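Long-range contacts in periplasmic binding protein (Thermotoga lettingae TMO, PDB 4RY8), which binds 5-methylthioribose in the cleft between its two lobes and, as a periplasmic solute-binding protein, probably hands it to a membrane transporter: residues Phe67-Val72 against Glu91-Ile97; Asp73-His79 against Ile97-Asp103; Ile125-Leu129 against Ala200-Met204. All coordinates share one frame; numbering follows the deposited sequence.

Interaction 1: residues Phe67-Val72 against Glu91-Ile97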
# COMPACT_ATOMS: atom_id res chain seq x y z
N PHE C 67 -12.30 -30.42 17.91
CA PHE C 67 -11.98 -29.44 18.95
C PHE C 67 -13.23 -28.84 19.61
O PHE C 67 -13.20 -28.51 20.81
CB PHE C 67 -11.00 -28.39 18.43
CG PHE C 67 -9.62 -28.93 18.20
CD1 PHE C 67 -8.94 -29.58 19.22
CD2 PHE C 67 -9.01 -28.82 16.96
CE1 PHE C 67 -7.68 -30.10 19.02
CE2 PHE C 67 -7.74 -29.33 16.75
CZ PHE C 67 -7.08 -29.98 17.78
N ILE C 68 -14.31 -28.73 18.84
CA ILE C 68 -15.60 -28.27 19.39
C ILE C 68 -16.09 -29.26 20.45
O ILE C 68 -16.37 -28.88 21.61
CB ILE C 68 -16.68 -28.05 18.30
CG1 ILE C 68 -16.33 -26.80 17.50
CG2 ILE C 68 -18.04 -27.85 18.94
CD1 ILE C 68 -17.12 -26.59 16.22
N THR C 69 -16.14 -30.53 20.07
CA THR C 69 -16.51 -31.62 20.98
C THR C 69 -15.67 -31.61 22.25
O THR C 69 -16.21 -31.72 23.35
CB THR C 69 -16.34 -32.97 20.28
OG1 THR C 69 -17.18 -32.97 19.12
CG2 THR C 69 -16.73 -34.12 21.21
N GLN C 70 -14.35 -31.47 22.10
CA GLN C 70 -13.46 -31.35 23.27
C GLN C 70 -13.69 -30.06 24.10
O GLN C 70 -13.10 -29.91 25.18
CB GLN C 70 -12.00 -31.43 22.81
CG GLN C 70 -11.61 -32.75 22.13
CD GLN C 70 -10.22 -32.69 21.52
OE1 GLN C 70 -9.34 -31.99 22.05
NE2 GLN C 70 -10.01 -33.40 20.40
N ARG C 71 -14.53 -29.15 23.58
CA ARG C 71 -14.79 -27.86 24.22
C ARG C 71 -13.47 -27.20 24.65
O ARG C 71 -13.28 -26.87 25.82
CB ARG C 71 -15.68 -27.99 25.47
CG ARG C 71 -16.83 -28.99 25.40
CD ARG C 71 -17.08 -29.57 26.79
NE ARG C 71 -18.29 -30.38 26.90
CZ ARG C 71 -18.68 -31.01 28.01
NH1 ARG C 71 -17.96 -30.92 29.12
NH2 ARG C 71 -19.81 -31.72 28.01
N VAL C 72 -12.56 -27.02 23.71
CA VAL C 72 -11.39 -26.16 23.95
C VAL C 72 -11.89 -24.73 24.23
O VAL C 72 -13.01 -24.37 23.87
CB VAL C 72 -10.42 -26.16 22.74
CG1 VAL C 72 -9.87 -27.56 22.49
CG2 VAL C 72 -11.10 -25.63 21.47
N GLU C 91 -21.00 -22.45 14.78
CA GLU C 91 -21.29 -23.41 15.84
C GLU C 91 -20.37 -23.21 17.04
O GLU C 91 -20.84 -23.10 18.19
CB GLU C 91 -21.14 -24.83 15.34
CG GLU C 91 -21.45 -25.85 16.40
CD GLU C 91 -21.49 -27.26 15.85
OE1 GLU C 91 -21.50 -27.44 14.61
OE2 GLU C 91 -21.49 -28.20 16.68
N ALA C 92 -19.07 -23.18 16.77
CA ALA C 92 -18.08 -22.96 17.80
C ALA C 92 -18.40 -21.72 18.63
O ALA C 92 -18.47 -21.80 19.84
CB ALA C 92 -16.70 -22.88 17.20
N LEU C 93 -18.62 -20.59 17.96
CA LEU C 93 -19.00 -19.33 18.61
C LEU C 93 -20.21 -19.45 19.52
O LEU C 93 -20.20 -18.96 20.65
CB LEU C 93 -19.23 -18.24 17.57
CG LEU C 93 -18.03 -17.81 16.75
CD1 LEU C 93 -18.49 -16.96 15.58
CD2 LEU C 93 -17.01 -17.10 17.63
N ASP C 94 -21.25 -20.14 19.04
CA ASP C 94 -22.43 -20.38 19.84
C ASP C 94 -22.19 -21.22 21.10
O ASP C 94 -22.90 -21.07 22.09
CB ASP C 94 -23.51 -21.10 19.02
CG ASP C 94 -24.10 -20.24 17.94
OD1 ASP C 94 -23.90 -19.00 17.95
OD2 ASP C 94 -24.79 -20.81 17.08
N ARG C 95 -21.25 -22.14 21.03
CA ARG C 95 -20.88 -22.98 22.18
C ARG C 95 -19.96 -22.25 23.16
O ARG C 95 -19.63 -22.79 24.21
CB ARG C 95 -20.20 -24.29 21.71
CG ARG C 95 -21.09 -25.25 20.92
CD ARG C 95 -22.11 -25.96 21.81
NE ARG C 95 -23.34 -25.17 21.97
CZ ARG C 95 -24.10 -25.12 23.07
NH1 ARG C 95 -23.78 -25.80 24.17
NH2 ARG C 95 -25.19 -24.35 23.07
N GLY C 96 -19.55 -21.02 22.84
CA GLY C 96 -18.76 -20.24 23.77
C GLY C 96 -17.28 -20.41 23.56
O GLY C 96 -16.48 -19.99 24.40
N ILE C 97 -16.92 -21.03 22.45
CA ILE C 97 -15.51 -21.14 22.05
C ILE C 97 -15.14 -19.86 21.32
O ILE C 97 -15.88 -19.36 20.43
CB ILE C 97 -15.26 -22.39 21.18
CG1 ILE C 97 -15.62 -23.65 21.96
CG2 ILE C 97 -13.79 -22.47 20.71
CD1 ILE C 97 -15.73 -24.88 21.10
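I68 and I97 carry this meeting of two helix ends, and both do so with aliphatic atoms. The CG1-CD1 arm of I68, standing beside the backbone N (chi1 -71°), lies against A92, with I68 CD1 3.9 Å from A92 CB. The other branch faces E91, where I68 CG2 comes 4.1 Å from the carboxylate atom E91 OE2. I97 comes in at about a right angle to I68; its terminal methyl reaches the helix backbone itself, I97 CD1 lying 3.8 Å from I68 CA. On the same residue, CG1 rests on a peptide oxygen, I97 CG1 to V72 O being 3.3 Å, a snug carbon-oxygen approach. Cutting I68 back to an alanine is likely to open a gap over the A92 methyl and deprive I97 CD1 of part of its support.

Behind this first shell, the two chain reversals do the positioning. R71 and G96 each leave the helical conformation with positive phi, in a Schellman motif. In the second, the bond from I97 N to A92 O, 3.1 Å long, ties I97 back onto the last turn and presents its side chain to I68. Farther out, F67 and V72 pack on L49 of strand 47-52, which places the first helix end against the sheet. The charge of E91 is paired with K88 of its own helix, through OE1. With no polar bond joining the two segments, the seating of one helix end beside the other appears to rest on the shape of a small aliphatic cluster, aimed by hydrogen bonds that each chain makes to itself.

Interaction 2: residues Asp73-His79 against Ile97-Asp103. With SR1 (5-S-methyl-5-thio-alpha-D-ribofuranose), chain G.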
# COMPACT_ATOMS: atom_id res chain seq x y z
N ASP C 73 -11.06 -23.96 24.91
CA ASP C 73 -11.35 -22.58 25.19
C ASP C 73 -11.38 -21.70 23.91
O ASP C 73 -12.18 -20.76 23.78
CB ASP C 73 -10.34 -22.07 26.22
CG ASP C 73 -10.44 -22.80 27.53
OD1 ASP C 73 -9.79 -23.87 27.71
OD2 ASP C 73 -11.21 -22.33 28.38
N ALA C 74 -10.51 -21.99 22.95
CA ALA C 74 -10.51 -21.24 21.70
C ALA C 74 -9.90 -22.02 20.56
O ALA C 74 -9.07 -22.91 20.78
CB ALA C 74 -9.72 -19.93 21.89
N ILE C 75 -10.34 -21.68 19.34
CA ILE C 75 -9.76 -22.19 18.12
C ILE C 75 -9.10 -21.08 17.26
O ILE C 75 -9.73 -20.05 16.95
CB ILE C 75 -10.84 -22.94 17.31
CG1 ILE C 75 -11.50 -23.98 18.19
CG2 ILE C 75 -10.22 -23.63 16.11
CD1 ILE C 75 -12.70 -24.66 17.56
N ILE C 76 -7.86 -21.30 16.85
CA ILE C 76 -7.27 -20.53 15.79
C ILE C 76 -7.48 -21.28 14.46
O ILE C 76 -7.06 -22.44 14.29
CB ILE C 76 -5.76 -20.31 16.01
CG1 ILE C 76 -5.56 -19.72 17.41
CG2 ILE C 76 -5.18 -19.39 14.95
CD1 ILE C 76 -4.19 -19.99 17.97
N ILE C 77 -8.17 -20.64 13.54
CA ILE C 77 -8.28 -21.13 12.19
C ILE C 77 -7.27 -20.46 11.25
O ILE C 77 -7.32 -19.25 10.95
CB ILE C 77 -9.70 -21.02 11.69
CG1 ILE C 77 -10.61 -21.75 12.68
CG2 ILE C 77 -9.78 -21.66 10.31
CD1 ILE C 77 -12.05 -21.74 12.29
N ASP C 78 -6.36 -21.29 10.75
CA ASP C 78 -5.27 -20.90 9.92
C ASP C 78 -5.48 -21.32 8.47
O ASP C 78 -5.42 -22.50 8.18
CB ASP C 78 -4.05 -21.59 10.49
CG ASP C 78 -2.80 -20.97 10.05
OD1 ASP C 78 -2.66 -20.89 8.83
OD2 ASP C 78 -2.00 -20.56 10.93
N HIS C 79 -5.65 -20.34 7.59
CA HIS C 79 -6.02 -20.54 6.20
C HIS C 79 -7.40 -21.21 6.13
O HIS C 79 -8.23 -21.03 7.03
CB HIS C 79 -4.93 -21.27 5.43
CG HIS C 79 -3.67 -20.50 5.29
ND1 HIS C 79 -2.99 -20.03 6.38
CD2 HIS C 79 -2.98 -20.09 4.21
CE1 HIS C 79 -1.93 -19.37 5.98
NE2 HIS C 79 -1.89 -19.39 4.67
N ILE C 97 -16.92 -21.03 22.45
CA ILE C 97 -15.51 -21.14 22.05
C ILE C 97 -15.14 -19.86 21.32
O ILE C 97 -15.88 -19.36 20.43
CB ILE C 97 -15.26 -22.39 21.18
CG1 ILE C 97 -15.62 -23.65 21.96
CG2 ILE C 97 -13.79 -22.47 20.71
CD1 ILE C 97 -15.73 -24.88 21.10
N ARG C 98 -13.99 -19.31 21.70
CA ARG C 98 -13.50 -18.09 21.08
C ARG C 98 -12.73 -18.51 19.81
O ARG C 98 -12.10 -19.57 19.77
CB ARG C 98 -12.66 -17.25 22.07
CG ARG C 98 -13.41 -16.90 23.39
CD ARG C 98 -14.90 -16.50 23.24
NE ARG C 98 -15.52 -16.17 24.54
CZ ARG C 98 -16.82 -16.18 24.84
NH1 ARG C 98 -17.75 -16.51 23.95
NH2 ARG C 98 -17.22 -15.85 26.06
N VAL C 99 -12.85 -17.69 18.77
CA VAL C 99 -12.21 -17.97 17.48
C VAL C 99 -11.44 -16.78 16.98
O VAL C 99 -11.93 -15.67 17.03
CB VAL C 99 -13.27 -18.34 16.43
CG1 VAL C 99 -12.60 -18.65 15.10
CG2 VAL C 99 -14.09 -19.51 16.92
N VAL C 100 -10.27 -17.02 16.44
CA VAL C 100 -9.53 -15.98 15.77
C VAL C 100 -8.99 -16.63 14.54
O VAL C 100 -8.76 -17.83 14.56
CB VAL C 100 -8.35 -15.46 16.65
CG1 VAL C 100 -7.54 -16.60 17.24
CG2 VAL C 100 -7.41 -14.52 15.86
N THR C 101 -8.80 -15.89 13.46
CA THR C 101 -8.22 -16.46 12.28
C THR C 101 -6.94 -15.81 11.85
O THR C 101 -6.63 -14.64 12.21
CB THR C 101 -9.18 -16.46 11.07
OG1 THR C 101 -9.30 -15.13 10.59
CG2 THR C 101 -10.53 -16.97 11.46
N PHE C 102 -6.16 -16.59 11.13
CA PHE C 102 -5.00 -16.13 10.41
C PHE C 102 -5.30 -16.48 8.99
O PHE C 102 -5.53 -17.65 8.70
CB PHE C 102 -3.71 -16.82 10.86
CG PHE C 102 -2.51 -16.43 10.01
CD1 PHE C 102 -2.20 -15.10 9.79
CD2 PHE C 102 -1.71 -17.39 9.43
CE1 PHE C 102 -1.14 -14.74 8.99
CE2 PHE C 102 -0.63 -17.04 8.63
CZ PHE C 102 -0.36 -15.71 8.40
N ASP C 103 -5.33 -15.49 8.12
CA ASP C 103 -5.48 -15.75 6.69
C ASP C 103 -6.80 -16.39 6.33
O ASP C 103 -6.87 -17.23 5.42
CB ASP C 103 -4.32 -16.59 6.13
CG ASP C 103 -3.07 -15.76 5.82
OD1 ASP C 103 -3.12 -14.53 5.86
OD2 ASP C 103 -2.04 -16.38 5.47
CS SR1 G . -0.55 -21.28 0.46
S SR1 G . -0.87 -19.69 1.17
C5 SR1 G . 0.88 -19.28 1.41
C4 SR1 G . 1.04 -17.90 2.05
O4 SR1 G . 0.34 -17.94 3.25
C1 SR1 G . 1.07 -17.29 4.31
O1 SR1 G . 0.33 -16.19 4.71
C2 SR1 G . 2.43 -16.84 3.78
O2 SR1 G . 2.68 -15.41 3.69
C3 SR1 G . 2.46 -17.50 2.42
O3 SR1 G . 3.01 -16.62 1.45
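R98 O is approached by two groups of the neighbouring strand: I75 N donates to it at 2.8 Å, nearly along the C=O axis, while the CA of A74 adds a strongly bent CA-H...O contact at 3.0 Å. The parallel ladder has its first rung just before, R98 N on D73 O, and runs on through V100 N to I75 O, I77 N to V100 O and F102 N to I77 O, closing with H79 N on F102 O at 2.9 Å. One face of the pair carries A74, I76, V100 and F102, with I76 CG1 lying alongside V100 CG1; the other carries I75, I77, V99 and T101.

Past the last rung the chemistry changes. H79 NE2 donates to the ring oxygen O4 of the bound sugar at 3.0 Å, almost straight (170°) and in the imidazole plane. On the ring's other nitrogen, H79 ND1 meets D78 OD1 at 2.6 Å in a bent bond, the oxygen tilted 22° from the ring plane, so a second-shell carboxylate helps to set the rotation of the imidazole; with both nitrogens donating, the ring would probably carry positive charge. D103 lies beside it, its CB over one ring face, 3.8 Å from the centroid of H79. The same aspartate accepts a hydrogen bond from SR1 O1 on OD2, so short that its exact length is doubtful. F102, its CG anti to the backbone N (chi1 174°), turns a ring edge to D78, F102 CD2 lying 3.5 Å from D78 OD2.

Q116, R153 and D231 also hydrogen-bond to the sugar. Strand 74-78, helix 82-94 and strand 98-102 form a beta-alpha-beta unit, and the ligand sits at the C-terminal strand ends, as is characteristic of the Rossmann-like lobes of periplasmic sugar-binding proteins.

Interaction 3: residues Ile125-Leu129 against Ala200-Met204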
# COMPACT_ATOMS: atom_id res chain seq x y z
N ILE C 125 5.36 -5.48 -3.49
CA ILE C 125 6.26 -6.31 -4.29
C ILE C 125 6.00 -6.08 -5.76
O ILE C 125 6.96 -6.04 -6.54
CB ILE C 125 6.26 -7.82 -3.90
CG1 ILE C 125 7.43 -8.54 -4.57
CG2 ILE C 125 4.90 -8.48 -4.33
CD1 ILE C 125 8.83 -8.21 -4.08
N SER C 126 4.72 -5.99 -6.17
CA SER C 126 4.42 -5.77 -7.59
C SER C 126 4.97 -4.42 -8.13
O SER C 126 5.54 -4.39 -9.23
CB SER C 126 2.88 -5.97 -7.94
OG SER C 126 2.37 -7.13 -7.34
N LYS C 127 4.80 -3.33 -7.38
CA LYS C 127 5.40 -2.02 -7.69
C LYS C 127 6.93 -2.07 -7.74
O LYS C 127 7.51 -1.40 -8.58
CB LYS C 127 5.03 -0.94 -6.68
CG LYS C 127 6.02 0.24 -6.73
CD LYS C 127 5.71 1.35 -5.77
CE LYS C 127 6.31 1.14 -4.42
NZ LYS C 127 5.71 2.07 -3.43
N GLN C 128 7.56 -2.86 -6.87
CA GLN C 128 9.04 -2.94 -6.84
C GLN C 128 9.52 -3.53 -8.18
O GLN C 128 10.45 -3.04 -8.79
CB GLN C 128 9.48 -3.83 -5.70
CG GLN C 128 10.97 -3.93 -5.50
CD GLN C 128 11.49 -2.71 -4.85
OE1 GLN C 128 10.74 -1.74 -4.66
NE2 GLN C 128 12.75 -2.73 -4.46
N LEU C 129 8.82 -4.56 -8.67
CA LEU C 129 9.15 -5.12 -9.95
C LEU C 129 8.96 -4.02 -11.04
O LEU C 129 9.81 -3.86 -11.91
CB LEU C 129 8.26 -6.36 -10.23
CG LEU C 129 8.53 -7.14 -11.53
CD1 LEU C 129 7.86 -8.50 -11.47
CD2 LEU C 129 8.02 -6.41 -12.75
N ALA C 200 11.20 -11.62 -15.95
CA ALA C 200 10.99 -11.43 -14.51
C ALA C 200 10.07 -12.48 -13.97
O ALA C 200 9.23 -13.00 -14.70
CB ALA C 200 10.42 -10.05 -14.22
N VAL C 201 10.22 -12.77 -12.68
CA VAL C 201 9.30 -13.64 -11.95
C VAL C 201 8.73 -12.92 -10.73
O VAL C 201 9.44 -12.30 -9.95
CB VAL C 201 9.99 -14.94 -11.47
CG1 VAL C 201 9.02 -15.81 -10.66
CG2 VAL C 201 10.61 -15.66 -12.64
N LEU C 202 7.43 -13.04 -10.58
CA LEU C 202 6.73 -12.54 -9.42
C LEU C 202 6.00 -13.72 -8.80
O LEU C 202 5.06 -14.30 -9.36
CB LEU C 202 5.78 -11.43 -9.83
CG LEU C 202 4.90 -10.86 -8.74
CD1 LEU C 202 5.76 -10.10 -7.74
CD2 LEU C 202 3.82 -9.97 -9.37
N ALA C 203 6.44 -14.08 -7.62
CA ALA C 203 6.02 -15.30 -6.93
C ALA C 203 5.48 -14.93 -5.58
O ALA C 203 6.19 -14.39 -4.72
CB ALA C 203 7.18 -16.25 -6.77
N MET C 204 4.22 -15.24 -5.36
CA MET C 204 3.47 -14.71 -4.21
C MET C 204 3.55 -15.58 -2.91
O MET C 204 2.83 -15.35 -1.98
CB MET C 204 2.02 -14.44 -4.68
CG MET C 204 1.84 -13.23 -5.65
SD MET C 204 2.69 -11.69 -5.05
CE MET C 204 1.87 -10.47 -6.07
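L202 reaches from its strand in between I125 and S126 of the facing helix, and its two methyls divide the work. L202 CD1 lies 3.9 Å from I125 CG2, the two side chains running antiparallel past one another, while L202 CD2 faces the hydroxyl of S126. I125 has CG1 anti to the backbone N (chi1 -168°), which puts CG2 in the crowded position between N and the carbonyl carbon; there the methyl serves two partners, for I125 CG2 is also 4.0 Å from M204 SD.

M204 gets there by bending. A turn at chi2 (-49°) folds its chain toward the helix, and the terminal methyl comes to S126, with M204 CE 3.6 Å from S126 OG. That hydroxyl is buried among carbon atoms but is satisfied by a hydrogen bond to G122 O, one turn earlier in its own helix. One turn on, L129 extends toward the strand and crosses L202 obliquely. One of its methyls, CD1, touches two residues of the strand that point toward the helix, L129 CD1 being 3.9 Å from L202 CB and 4.1 Å from A200 CB.

Y228 of strand 226-230 packs on I125, L129 and L202, and W157 of helix 148-163 on S126 and L202. Across the dimer, K127 on the same helix makes a salt bridge with D117 of the second subunit. The helix runs antiparallel to the strand (174°), with their axes 9.7 Å apart: the helix-on-sheet layer of an alpha/beta lobe, here leading at M204 into the pocket of a periplasmic binding protein.

Interactions 1 and 2 are continuous parts of one lobe: they share I97, their centres are 11 Å apart, and L93 CD2 touches V99 CG2 at 3.9 Å. The helix ends of interaction 1 thus lie at the base of the strands whose other ends, in interaction 2, hold the sugar directly. Interaction 3 belongs to the second sheet, on the opposite side of the chain's centre. Its centre is 31 Å from that of interaction 2, yet their nearest atoms are only about 9 Å apart, because both run up to the ligand cleft. Interaction 1, about 26 Å from interaction 3 at nearest atoms, does not approach it.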